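Local coordinates for ForH (Streptomyces kaniharaensis, PDB 6NKO), which probably takes part in formycin A biosynthesis and is related to the IMP cyclohydrolase that closes the second ring in de novo purine synthesis, at residues Asp113-Asn118 with Glu154-Leu159; Ala26-Arg31 with Asn118-Pro123. All blocks are in the same frame, centred on the assembly; numbering follows the deposited sequence.

Interaction 1. Residues Asp113-Asn118 with Glu154-Leu159; sequences DLVCNN and EHVIPL
Asp113 turns its peptide carbonyl to segment 154-159, while its carboxylate points away and is linked to it through water. The carbonyl is approached from above its plane, 37° out of it, by Ile157 N, which hydrogen-bonds Asp113 O at 2.8 Å. At the carboxylate, one water molecule lies within 2.6 Å of Asp113 OD1 and close to His155 O, while Asp113 OD2 is bound by Leu22 N. The His155 ring itself leads away from Asp113, with Glu154 CB over the centre of one face.

Beyond this end the strands run parallel. Val115 N gives a nearly straight bond to Ile157 O (2.9 Å), Leu159 N returns one to Val115 O, and Asn117 N reaches Leu159 O at a longer 3.2 Å. Leu114, Cys116, Ile157 and Leu159 share a face. There CD1 of Leu114 rests 3.6 Å from CD1 of Leu159 and also touches Ile157 CB, with Val168 of helix 165-174 packed against both leucines. An alanine here would remove that branch and would probably open a gap beside Val168, leaving Leu159 CD1 without its mate. On Val115's side, Val156 turns CG1 anti to its own N (chi1 -161°), bringing it 3.8 Å from Val115 CG2; Ala149 of helix 141-151 touches both valines. Strand 114-117, helix 141-151 and strand 157-159 form a beta-alpha-beta crossover, the building unit of the Rossmann-like MGS fold.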
loop_
_atom_site.group_PDB
_atom_site.type_symbol
_atom_site.label_atom_id
_atom_site.label_comp_id
_atom_site.label_asym_id
_atom_site.label_seq_id
_atom_site.Cartn_x
_atom_site.Cartn_y
_atom_site.Cartn_z
ATOM N N ASP A 113 -4.737 4.198 8.127
ATOM C CA ASP A 113 -6.127 4.073 7.712
ATOM C C ASP A 113 -6.293 3.667 6.255
ATOM O O ASP A 113 -7.373 3.199 5.878
ATOM C CB ASP A 113 -6.867 5.392 7.954
ATOM C CG ASP A 113 -6.645 5.932 9.351
ATOM O OD1 ASP A 113 -7.356 5.490 10.280
ATOM O OD2 ASP A 113 -5.752 6.790 9.519
ATOM N N LEU A 114 -5.261 3.829 5.431
ATOM C CA LEU A 114 -5.377 3.538 4.009
ATOM C C LEU A 114 -4.041 3.039 3.483
ATOM O O LEU A 114 -2.998 3.636 3.762
ATOM C CB LEU A 114 -5.824 4.778 3.227
ATOM C CG LEU A 114 -6.184 4.579 1.753
ATOM C CD1 LEU A 114 -7.441 5.364 1.399
ATOM C CD2 LEU A 114 -5.022 4.976 0.847
ATOM N N VAL A 115 -4.086 1.952 2.717
ATOM C CA VAL A 115 -2.911 1.385 2.069
ATOM C C VAL A 115 -3.173 1.345 0.571
ATOM O O VAL A 115 -4.222 0.860 0.133
ATOM C CB VAL A 115 -2.584 -0.020 2.606
ATOM C CG1 VAL A 115 -1.506 -0.681 1.752
ATOM C CG2 VAL A 115 -2.148 0.060 4.058
ATOM N N CYS A 116 -2.222 1.855 -0.206
ATOM C CA CYS A 116 -2.282 1.853 -1.662
ATOM C C CYS A 116 -1.033 1.160 -2.190
ATOM O O CYS A 116 0.085 1.620 -1.933
ATOM C CB CYS A 116 -2.376 3.281 -2.199
ATOM S SG CYS A 116 -3.339 3.443 -3.700
ATOM N N ASN A 117 -1.216 0.061 -2.922
ATOM C CA ASN A 117 -0.087 -0.752 -3.364
ATOM C C ASN A 117 -0.312 -1.262 -4.782
ATOM O O ASN A 117 -1.327 -1.907 -5.060
ATOM C CB ASN A 117 0.146 -1.925 -2.403
ATOM C CG ASN A 117 1.349 -2.765 -2.786
ATOM O OD1 ASN A 117 1.260 -3.989 -2.875
ATOM N ND2 ASN A 117 2.480 -2.111 -3.018
ATOM N N ASN A 118 0.653 -0.979 -5.664
ATOM C CA ASN A 118 0.611 -1.340 -7.077
ATOM C C ASN A 118 1.881 -2.095 -7.443
ATOM O O ASN A 118 2.903 -1.991 -6.761
ATOM C CB ASN A 118 0.498 -0.101 -7.980
ATOM C CG ASN A 118 -0.919 0.376 -8.138
ATOM O OD1 ASN A 118 -1.162 1.529 -8.489
ATOM N ND2 ASN A 118 -1.870 -0.511 -7.883
ATOM N N GLU A 154 -11.862 -3.586 8.158
ATOM C CA GLU A 154 -12.704 -2.730 8.986
ATOM C C GLU A 154 -11.960 -1.496 9.478
ATOM O O GLU A 154 -12.598 -0.485 9.790
ATOM C CB GLU A 154 -13.250 -3.512 10.180
ATOM C CG GLU A 154 -14.384 -4.467 9.839
ATOM C CD GLU A 154 -14.482 -5.624 10.816
ATOM O OE1 GLU A 154 -15.279 -5.531 11.775
ATOM O OE2 GLU A 154 -13.757 -6.624 10.629
ATOM N N HIS A 155 -10.629 -1.552 9.545
ATOM C CA HIS A 155 -9.833 -0.451 10.064
ATOM C C HIS A 155 -8.799 0.084 9.084
ATOM O O HIS A 155 -8.192 1.122 9.366
ATOM C CB HIS A 155 -9.130 -0.880 11.363
ATOM C CG HIS A 155 -10.038 -1.568 12.333
ATOM N ND1 HIS A 155 -11.244 -1.032 12.731
ATOM C CD2 HIS A 155 -9.925 -2.755 12.976
ATOM C CE1 HIS A 155 -11.831 -1.855 13.580
ATOM N NE2 HIS A 155 -11.052 -2.909 13.746
ATOM N N VAL A 156 -8.569 -0.589 7.956
ATOM C CA VAL A 156 -7.663 -0.108 6.918
ATOM C C VAL A 156 -8.349 -0.267 5.570
ATOM O O VAL A 156 -8.917 -1.325 5.277
ATOM C CB VAL A 156 -6.316 -0.861 6.914
ATOM C CG1 VAL A 156 -5.264 -0.042 6.179
ATOM C CG2 VAL A 156 -5.856 -1.182 8.330
ATOM N N ILE A 157 -8.291 0.774 4.749
ATOM C CA ILE A 157 -8.855 0.744 3.405
ATOM C C ILE A 157 -7.801 0.162 2.465
ATOM O O ILE A 157 -6.708 0.740 2.355
ATOM C CB ILE A 157 -9.294 2.135 2.941
ATOM C CG1 ILE A 157 -10.380 2.681 3.871
ATOM C CG2 ILE A 157 -9.798 2.077 1.509
ATOM C CD1 ILE A 157 -10.399 4.193 3.966
ATOM N N PRO A 158 -8.075 -0.958 1.793
ATOM C CA PRO A 158 -7.076 -1.550 0.897
ATOM C C PRO A 158 -7.322 -1.198 -0.562
ATOM O O PRO A 158 -8.278 -1.691 -1.167
ATOM C CB PRO A 158 -7.246 -3.056 1.141
ATOM C CG PRO A 158 -8.674 -3.207 1.728
ATOM C CD PRO A 158 -9.256 -1.823 1.924
ATOM N N LEU A 159 -6.468 -0.363 -1.145
ATOM C CA LEU A 159 -6.631 0.089 -2.518
ATOM C C LEU A 159 -5.489 -0.433 -3.379
ATOM O O LEU A 159 -4.330 -0.416 -2.954
ATOM C CB LEU A 159 -6.680 1.614 -2.598
ATOM C CG LEU A 159 -7.993 2.267 -2.164
ATOM C CD1 LEU A 159 -7.775 3.737 -1.811
ATOM C CD2 LEU A 159 -9.075 2.117 -3.234
HETATM O O HOH W 1 -9.627 2.867 7.259
HETATM O O HOH W 2 -9.004 3.501 9.910
#

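Interaction 2. Residues Ala26-Arg31 with Asn118-Pro123; sequences AVSDKR and NYYLLP
Ala26 O is gripped by two donors: the backbone N of Asn118, 3.3 Å away and tilted 26° from the carbonyl plane, and ND2 of the preceding Asn117. Together they tie the end of strand 22-26 to the last residue of strand 114-117 and the first one beyond it.

From there the Asn118 side chain runs alongside Val27, the two pointing the same way. Its CG stands beside the backbone N (chi1 -84°), which lays OD1 against CB and CG1 of Val27, each 3.5 Å off. Asn118 ND2 donates to Ser160 O, and OD1 comes to 2.9 Å from Asp29 O. Those two are both acceptors, so this close approach is not a hydrogen bond and is likely to be unfavourable.

Ser28 meets the backbone of Asn118 and the ring of Tyr120. Its OG makes a weak hydrogen bond to Asn118 O, while CB sits squarely over one face of the Tyr120 ring, 3.4 Å from the centroid and 6° off the normal, a CH-pi contact. Ser28 OG lies over the same face, nearest CE2 at 3.3 Å. Further on, Arg31 N bonds Asp29 OD1 in an Asx turn, meeting the carboxylate from above its plane.

Both segments are loops: 26-31 leads from strand 22-26 into helix 33-42, and the chain of 118-123 continues from strand 114-117. Tyr165 of helix 165-174 packs on Val27 and Asn118, whereas Tyr119 turns away to stack on Tyr201 of helix 184-212 and to touch Leu146 of helix 141-151.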
loop_
_atom_site.group_PDB
_atom_site.type_symbol
_atom_site.label_atom_id
_atom_site.label_comp_id
_atom_site.label_asym_id
_atom_site.label_seq_id
_atom_site.Cartn_x
_atom_site.Cartn_y
_atom_site.Cartn_z
ATOM N N ALA A 26 2.186 3.214 -1.765
ATOM C CA ALA A 26 3.307 2.400 -2.243
ATOM C C ALA A 26 2.936 1.798 -3.599
ATOM O O ALA A 26 2.763 0.585 -3.727
ATOM C CB ALA A 26 3.668 1.312 -1.233
ATOM N N VAL A 27 2.826 2.648 -4.617
ATOM C CA VAL A 27 2.344 2.238 -5.930
ATOM C C VAL A 27 3.486 2.297 -6.933
ATOM O O VAL A 27 4.337 3.193 -6.879
ATOM C CB VAL A 27 1.154 3.102 -6.398
ATOM C CG1 VAL A 27 -0.029 2.925 -5.459
ATOM C CG2 VAL A 27 1.551 4.566 -6.498
ATOM N N SER A 28 3.508 1.323 -7.842
ATOM C CA SER A 28 4.402 1.340 -8.992
ATOM C C SER A 28 3.710 1.912 -10.223
ATOM O O SER A 28 4.336 2.628 -11.012
ATOM C CB SER A 28 4.913 -0.073 -9.283
ATOM O OG SER A 28 5.550 -0.630 -8.146
ATOM N N ASP A 29 2.429 1.593 -10.395
ATOM C CA ASP A 29 1.582 2.231 -11.395
ATOM C C ASP A 29 1.093 3.555 -10.818
ATOM O O ASP A 29 0.279 3.569 -9.889
ATOM C CB ASP A 29 0.421 1.309 -11.760
ATOM C CG ASP A 29 -0.539 1.931 -12.758
ATOM O OD1 ASP A 29 -0.215 2.989 -13.336
ATOM O OD2 ASP A 29 -1.624 1.351 -12.970
ATOM N N LYS A 30 1.583 4.667 -11.362
ATOM C CA LYS A 30 1.321 5.985 -10.796
ATOM C C LYS A 30 0.018 6.607 -11.278
ATOM O O LYS A 30 -0.272 7.751 -10.913
ATOM C CB LYS A 30 2.479 6.936 -11.114
ATOM C CG LYS A 30 3.844 6.285 -11.075
ATOM C CD LYS A 30 4.456 6.375 -9.692
ATOM C CE LYS A 30 5.502 5.294 -9.489
ATOM N NZ LYS A 30 6.494 5.688 -8.460
ATOM N N ARG A 31 -0.772 5.896 -12.080
ATOM C CA ARG A 31 -1.986 6.486 -12.630
ATOM C C ARG A 31 -2.963 6.830 -11.512
ATOM O O ARG A 31 -3.250 5.999 -10.644
ATOM C CB ARG A 31 -2.633 5.528 -13.632
ATOM C CG ARG A 31 -4.076 5.871 -13.978
ATOM C CD ARG A 31 -4.483 5.272 -15.318
ATOM N NE ARG A 31 -4.946 3.893 -15.178
ATOM C CZ ARG A 31 -6.159 3.547 -14.756
ATOM N NH1 ARG A 31 -7.045 4.480 -14.434
ATOM N NH2 ARG A 31 -6.486 2.267 -14.654
ATOM N N ASN A 118 0.653 -0.979 -5.664
ATOM C CA ASN A 118 0.611 -1.340 -7.077
ATOM C C ASN A 118 1.881 -2.095 -7.443
ATOM O O ASN A 118 2.903 -1.991 -6.761
ATOM C CB ASN A 118 0.498 -0.101 -7.980
ATOM C CG ASN A 118 -0.919 0.376 -8.138
ATOM O OD1 ASN A 118 -1.162 1.529 -8.489
ATOM N ND2 ASN A 118 -1.870 -0.511 -7.883
ATOM N N TYR A 119 1.826 -2.826 -8.555
ATOM C CA TYR A 119 2.966 -3.599 -9.029
ATOM C C TYR A 119 3.405 -3.157 -10.419
ATOM O O TYR A 119 2.593 -2.723 -11.243
ATOM C CB TYR A 119 2.648 -5.089 -9.050
ATOM C CG TYR A 119 1.929 -5.532 -7.811
ATOM C CD1 TYR A 119 2.441 -5.239 -6.555
ATOM C CD2 TYR A 119 0.735 -6.228 -7.889
ATOM C CE1 TYR A 119 1.787 -5.630 -5.416
ATOM C CE2 TYR A 119 0.072 -6.626 -6.754
ATOM C CZ TYR A 119 0.603 -6.326 -5.517
ATOM O OH TYR A 119 -0.050 -6.722 -4.373
ATOM N N TYR A 120 4.708 -3.284 -10.666
ATOM C CA TYR A 120 5.267 -3.006 -11.979
ATOM C C TYR A 120 4.783 -4.036 -12.996
ATOM O O TYR A 120 4.336 -5.133 -12.648
ATOM C CB TYR A 120 6.794 -3.014 -11.921
ATOM C CG TYR A 120 7.390 -1.812 -11.231
ATOM C CD1 TYR A 120 7.306 -0.549 -11.800
ATOM C CD2 TYR A 120 8.037 -1.939 -10.007
ATOM C CE1 TYR A 120 7.849 0.555 -11.172
ATOM C CE2 TYR A 120 8.582 -0.840 -9.372
ATOM C CZ TYR A 120 8.485 0.405 -9.959
ATOM O OH TYR A 120 9.026 1.506 -9.335
ATOM N N LEU A 121 4.882 -3.667 -14.270
ATOM C CA LEU A 121 4.494 -4.568 -15.347
ATOM C C LEU A 121 5.495 -5.711 -15.461
ATOM O O LEU A 121 6.710 -5.491 -15.455
ATOM C CB LEU A 121 4.411 -3.809 -16.669
ATOM C CG LEU A 121 3.298 -2.768 -16.799
ATOM C CD1 LEU A 121 3.493 -1.946 -18.062
ATOM C CD2 LEU A 121 1.929 -3.433 -16.792
ATOM N N LEU A 122 4.983 -6.937 -15.570
ATOM C CA LEU A 122 5.916 -8.043 -15.695
ATOM C C LEU A 122 6.012 -8.510 -17.143
ATOM O O LEU A 122 5.034 -8.440 -17.893
ATOM C CB LEU A 122 5.487 -9.220 -14.813
ATOM C CG LEU A 122 5.429 -8.952 -13.308
ATOM C CD1 LEU A 122 4.382 -9.844 -12.665
ATOM C CD2 LEU A 122 6.792 -9.156 -12.661
ATOM N N PRO A 123 7.185 -8.994 -17.562
ATOM C CA PRO A 123 7.330 -9.486 -18.938
ATOM C C PRO A 123 6.626 -10.815 -19.160
ATOM O O PRO A 123 6.041 -11.383 -18.232
ATOM C CB PRO A 123 8.848 -9.622 -19.102
ATOM C CG PRO A 123 9.345 -9.868 -17.717
ATOM C CD PRO A 123 8.453 -9.060 -16.813
#

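Overall arrangement
The two contacts have centres about 16 Å apart and follow one another along strand 114-117. Interaction 1 lies in the sheet, pairing that strand with edge strand 157-159; interaction 2 begins where it ends, at Asn118, which both share. Along the chain the order is 26-31, 113-118, 118-123, 154-159, so the contacts interleave. Strand 22-26 lies on the other flank of 114-117; Cys116 O probably bonds Ala26 N within the sheet, and the pairing continues one residue further at Asn118. Strand 114-117 thus ties the early strands to the last one, and interaction 2 gathers loops at the carboxyl ends of neighbouring parallel strands, where Rossmann-like folds commonly bind ligands.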